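Local coordinates for protein exonuclease mut-7 homolog (Aedes aegypti, PDB 7JW2) that probably trims the 3' ends of AGO1-bound microRNAs as a magnesium-dependent 3'-5' exoribonuclease, the chain here being its exonuclease domain, at residues A[188-191]-A[192-195]; A[74-77]-A[78-81]; A[207-210]-A[211-214]. All coordinates share one frame; numbering follows the deposited sequence.

Interaction 1 (A[188-191]-A[192-195]); sequences DAFC and LLEI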
# COMPACT_ATOMS: atom_id res chain seq x y z
N ASP A 188 21.91 9.81 3.13
CA ASP A 188 22.77 8.74 2.64
C ASP A 188 22.12 8.01 1.47
O ASP A 188 22.82 7.50 0.59
CB ASP A 188 23.17 7.78 3.76
CG ASP A 188 24.68 7.52 3.80
OD1 ASP A 188 25.45 8.50 3.88
OD2 ASP A 188 25.08 6.34 3.72
N ALA A 189 20.79 7.97 1.44
CA ALA A 189 20.10 7.45 0.26
C ALA A 189 20.00 8.51 -0.84
O ALA A 189 20.31 8.22 -2.01
CB ALA A 189 18.71 6.93 0.66
N PHE A 190 19.58 9.73 -0.50
CA PHE A 190 19.32 10.74 -1.54
C PHE A 190 20.58 11.09 -2.33
O PHE A 190 20.50 11.34 -3.55
CB PHE A 190 18.72 12.00 -0.93
CG PHE A 190 18.23 13.00 -1.96
CD1 PHE A 190 19.05 14.04 -2.38
CD2 PHE A 190 16.95 12.90 -2.49
CE1 PHE A 190 18.60 14.96 -3.32
CE2 PHE A 190 16.49 13.81 -3.43
CZ PHE A 190 17.33 14.85 -3.85
N CYS A 191 21.74 11.13 -1.69
CA CYS A 191 22.94 11.57 -2.40
C CYS A 191 23.31 10.60 -3.52
O CYS A 191 24.04 10.99 -4.45
CB CYS A 191 24.11 11.76 -1.42
SG CYS A 191 24.91 10.24 -0.82
N LEU A 192 22.83 9.36 -3.47
CA LEU A 192 23.10 8.42 -4.55
C LEU A 192 22.44 8.89 -5.84
O LEU A 192 23.02 8.74 -6.93
CB LEU A 192 22.60 7.02 -4.17
CG LEU A 192 23.13 6.49 -2.84
CD1 LEU A 192 22.51 5.12 -2.58
CD2 LEU A 192 24.66 6.43 -2.83
N LEU A 193 21.25 9.50 -5.74
CA LEU A 193 20.60 10.05 -6.93
C LEU A 193 21.43 11.19 -7.50
O LEU A 193 21.62 11.27 -8.72
CB LEU A 193 19.20 10.56 -6.60
CG LEU A 193 18.18 9.52 -6.11
CD1 LEU A 193 17.06 10.22 -5.38
CD2 LEU A 193 17.60 8.74 -7.30
N GLU A 194 21.92 12.08 -6.63
CA GLU A 194 22.74 13.20 -7.09
C GLU A 194 24.05 12.72 -7.70
O GLU A 194 24.52 13.30 -8.69
CB GLU A 194 23.02 14.14 -5.91
CG GLU A 194 21.77 14.65 -5.22
CD GLU A 194 22.09 15.37 -3.92
OE1 GLU A 194 22.60 14.71 -2.99
OE2 GLU A 194 21.82 16.59 -3.83
N ILE A 195 24.66 11.67 -7.14
CA ILE A 195 25.87 11.10 -7.72
C ILE A 195 25.60 10.56 -9.12
O ILE A 195 26.34 10.85 -10.07
CB ILE A 195 26.45 10.02 -6.80
CG1 ILE A 195 27.12 10.65 -5.58
CG2 ILE A 195 27.42 9.15 -7.54
CD1 ILE A 195 27.40 9.65 -4.48
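F190 and E194, one helical turn apart, illustrate how an aromatic ring and a carboxylate can share one face of a helix. The carboxylate carbon CD of E194 stands 3.6 Å from CE1 of the F190 ring, and the two side chains cross at about a right angle, with ring and carboxylate planes 64° apart. OE2 of E194 lies at the ring edge, in its plane. OE1 turns back along the helix and comes within 3.2 Å of CA of C191, while its hydrogen bond is made outside this turn, to NE2 of H3. F190 reaches this place because its CG stands anti to the backbone N (chi1 -171°), which swings the ring forward along the axis.

The apolar contacts are modest. CD2 of F190 meets CD1 of L193 at 3.9 Å, and SG of C191 approaches CD2 of L192 at 4.3 Å and CD1 of I195 at 4.5 Å.

In the backbone the bonding is uneven. I195 N donates to C191 O at 2.8 Å, a regular i to i+4 bond. L192 N instead binds A189 O, three residues back, at 3.1 Å. F190 O receives two weak bonds, from the N atoms of L193 and E194, so the helix mixes tight and regular turns here.

Chemically, the turn is almost wholly buried: L192 and L193 lie on strand 33-40, I195 on helix 151-159, and F190 on L5 and L7. The E194 carboxylate is the polar end, its OE1 held by H3, and it runs past an aromatic edge whose C-H groups carry slight positive charge.

Interaction 2 (A[74-77]-A[78-81]); sequences LDWA and ALAK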
# COMPACT_ATOMS: atom_id res chain seq x y z
N LEU A 74 4.11 -10.56 4.68
CA LEU A 74 3.39 -10.01 3.53
C LEU A 74 3.88 -8.61 3.20
O LEU A 74 3.99 -8.25 2.02
CB LEU A 74 1.88 -10.01 3.82
CG LEU A 74 0.89 -9.39 2.82
CD1 LEU A 74 0.80 -7.87 2.90
CD2 LEU A 74 1.19 -9.84 1.43
N ASP A 75 4.14 -7.79 4.22
CA ASP A 75 4.57 -6.41 3.96
C ASP A 75 5.93 -6.38 3.28
O ASP A 75 6.13 -5.66 2.28
CB ASP A 75 4.61 -5.63 5.28
CG ASP A 75 3.28 -5.66 6.02
OD1 ASP A 75 2.22 -5.41 5.42
OD2 ASP A 75 3.29 -5.95 7.25
N TRP A 76 6.89 -7.17 3.78
CA TRP A 76 8.20 -7.22 3.16
C TRP A 76 8.14 -7.84 1.78
O TRP A 76 8.82 -7.39 0.86
CB TRP A 76 9.19 -7.99 4.05
CG TRP A 76 9.51 -7.25 5.32
CD1 TRP A 76 9.22 -7.63 6.60
CD2 TRP A 76 10.16 -5.98 5.41
NE1 TRP A 76 9.67 -6.68 7.49
CE2 TRP A 76 10.24 -5.65 6.78
CE3 TRP A 76 10.68 -5.08 4.47
CZ2 TRP A 76 10.83 -4.47 7.23
CZ3 TRP A 76 11.26 -3.91 4.92
CH2 TRP A 76 11.33 -3.62 6.29
N ALA A 77 7.30 -8.87 1.59
CA ALA A 77 7.16 -9.44 0.27
C ALA A 77 6.59 -8.43 -0.71
O ALA A 77 6.96 -8.42 -1.89
CB ALA A 77 6.29 -10.69 0.34
N ALA A 78 5.70 -7.55 -0.24
CA ALA A 78 5.12 -6.55 -1.12
C ALA A 78 6.16 -5.51 -1.53
O ALA A 78 6.17 -5.05 -2.68
CB ALA A 78 3.93 -5.87 -0.45
N LEU A 79 7.05 -5.14 -0.61
CA LEU A 79 8.12 -4.20 -0.96
C LEU A 79 9.10 -4.84 -1.93
O LEU A 79 9.54 -4.20 -2.90
CB LEU A 79 8.83 -3.74 0.31
CG LEU A 79 9.97 -2.74 0.11
CD1 LEU A 79 9.44 -1.47 -0.55
CD2 LEU A 79 10.64 -2.43 1.44
N ALA A 80 9.47 -6.09 -1.69
CA ALA A 80 10.38 -6.76 -2.62
C ALA A 80 9.76 -6.88 -4.01
O ALA A 80 10.40 -6.59 -5.02
CB ALA A 80 10.79 -8.13 -2.08
N LYS A 81 8.48 -7.25 -4.07
CA LYS A 81 7.88 -7.50 -5.38
C LYS A 81 7.66 -6.21 -6.16
O LYS A 81 7.85 -6.17 -7.38
CB LYS A 81 6.56 -8.23 -5.21
CG LYS A 81 5.72 -8.25 -6.46
CD LYS A 81 4.53 -9.12 -6.25
CE LYS A 81 3.79 -9.37 -7.54
NZ LYS A 81 2.45 -9.88 -7.16
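A80 N and W76 O form the straightest of four successive i to i+4 backbone bonds, at 2.9 Å and with 168° at the hydrogen. The others run from A78 N to L74 O, L79 N to D75 O and K81 N to A77 O, a textbook stretch of regular alpha-helix. Of the polar side chains, D75 turns away from this turn: its OD2 makes a salt bridge with NZ of K18 and also accepts from E72 N.

Beyond the backbone, one apolar pair carries the contact. W76 and L79 lie side by side, pointing the same way, and CD2 of L79 rests 3.8 Å from CZ3 of the indole. L79 CG lies opposite its own N (chi1 -179°), which brings that methyl beside the six-membered ring. Alanines add little bulk: CB of A78 sits 3.4 Å from L74 O.

Helix 73-84 thus presents different faces to different neighbours. W76 and L79 press on strands 50-56 and 61-65 and on F110, D75 and A78, among others, meet helix 18-28, while L74, A77 and K81 pack against L74 of the second subunit.

Interaction 3 (A[207-210]-A[211-214]); sequences QLDP and NEIL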
# COMPACT_ATOMS: atom_id res chain seq x y z
N GLN A 207 30.73 12.50 -24.86
CA GLN A 207 30.11 11.86 -26.03
C GLN A 207 29.93 10.35 -25.85
O GLN A 207 30.03 9.57 -26.80
CB GLN A 207 30.91 12.14 -27.31
CG GLN A 207 31.40 13.57 -27.43
CD GLN A 207 30.27 14.58 -27.49
OE1 GLN A 207 29.51 14.61 -28.46
NE2 GLN A 207 30.18 15.42 -26.47
N LEU A 208 29.62 9.92 -24.63
CA LEU A 208 29.22 8.55 -24.37
C LEU A 208 27.74 8.53 -24.02
O LEU A 208 27.15 9.56 -23.66
CB LEU A 208 30.07 7.93 -23.26
CG LEU A 208 31.55 7.74 -23.61
CD1 LEU A 208 32.34 7.15 -22.43
CD2 LEU A 208 31.71 6.89 -24.87
N ASP A 209 27.12 7.36 -24.16
CA ASP A 209 25.70 7.23 -23.83
C ASP A 209 25.59 6.58 -22.46
O ASP A 209 25.83 5.37 -22.35
CB ASP A 209 24.95 6.41 -24.87
CG ASP A 209 23.46 6.23 -24.52
OD1 ASP A 209 23.03 6.60 -23.40
OD2 ASP A 209 22.72 5.71 -25.37
N PRO A 210 25.23 7.32 -21.42
CA PRO A 210 25.12 6.70 -20.09
C PRO A 210 24.09 5.57 -20.02
O PRO A 210 24.29 4.62 -19.25
CB PRO A 210 24.73 7.88 -19.19
CG PRO A 210 24.15 8.90 -20.11
CD PRO A 210 24.85 8.74 -21.42
N ASN A 211 23.01 5.62 -20.81
CA ASN A 211 22.04 4.53 -20.78
C ASN A 211 22.63 3.24 -21.35
O ASN A 211 22.31 2.14 -20.90
CB ASN A 211 20.78 4.90 -21.57
CG ASN A 211 19.93 5.91 -20.86
OD1 ASN A 211 19.91 5.96 -19.62
ND2 ASN A 211 19.18 6.70 -21.62
N GLU A 212 23.48 3.36 -22.38
CA GLU A 212 24.14 2.18 -22.91
C GLU A 212 25.08 1.57 -21.89
O GLU A 212 25.13 0.34 -21.73
CB GLU A 212 24.89 2.55 -24.19
CG GLU A 212 25.22 1.39 -25.08
CD GLU A 212 25.72 1.85 -26.43
OE1 GLU A 212 26.06 3.04 -26.57
OE2 GLU A 212 25.78 1.01 -27.36
N ILE A 213 25.82 2.41 -21.17
CA ILE A 213 26.72 1.95 -20.11
C ILE A 213 25.92 1.32 -18.97
O ILE A 213 26.28 0.26 -18.45
CB ILE A 213 27.60 3.11 -19.64
CG1 ILE A 213 28.63 3.46 -20.74
CG2 ILE A 213 28.29 2.77 -18.35
CD1 ILE A 213 29.10 4.89 -20.71
N LEU A 214 24.81 1.95 -18.59
CA LEU A 214 23.95 1.39 -17.55
C LEU A 214 23.51 -0.03 -17.87
O LEU A 214 23.64 -0.94 -17.04
CB LEU A 214 22.74 2.30 -17.35
CG LEU A 214 21.70 1.80 -16.35
CD1 LEU A 214 22.32 1.76 -14.95
CD2 LEU A 214 20.49 2.70 -16.38
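D209 meets N211 and E212 through a single carboxylate oxygen, OD1, which accepts from two backbone N-H groups at the start of helix 210-217. The bond from N211 N is the shorter, 2.8 Å to D209 OD1, although it is bent and reaches the oxygen from above the carboxylate plane. That from E212 N to the same OD1 is weak, at 3.4 Å. A trans chi1 of 179° folds the carboxylate forward over these amides.

The backbone carbonyls take up the next donors. I213 N binds D209 O at 3.2 Å, the first i to i+4 bond of the helix, and L214 N follows with a 2.8 Å bond to P210 O. P210 has no N-H to offer, which suits the first helical turn, where no preceding carbonyl would be placed to accept one.

E212 brings a second carboxylate near the first: its OE1 lies 4.4 Å from OD2 of D209, an approach of like charges that the amide dipoles of the helix start may partly offset. L208 CB, just before the cap, touches I213 CD1 at 4.1 Å, a hydrophobic staple.

Upstream, Q207 (positive phi) is the C-prime residue of a Schellman motif ending the preceding helix: L208 N bonds L203 O and Q207 N bonds T204 O, while Q207 NE2 donates to H205 O. An aspartate N-cap with its hydrophobic staple follows this Schellman ending.

How the interactions relate
Following the chain from the N terminus, interaction 2 comes first, then interaction 1, then interaction 3. They run in series, without nesting or crossing, and each closes only a local turn. Interaction 2 belongs to helix 73-84, which packs against one side of the mixed sheet and reaches the second subunit. Interaction 1 lies near the middle of the long helix 179-205, close to the centre of the chain, where it joins sheet, helix 151-159 and N-terminal segment. Interaction 3 starts helix 210-217, which folds back on helix 179-205. Centres of interactions 1 and 3 are about 19 Å apart; those of 2 and 3, about 32 Å.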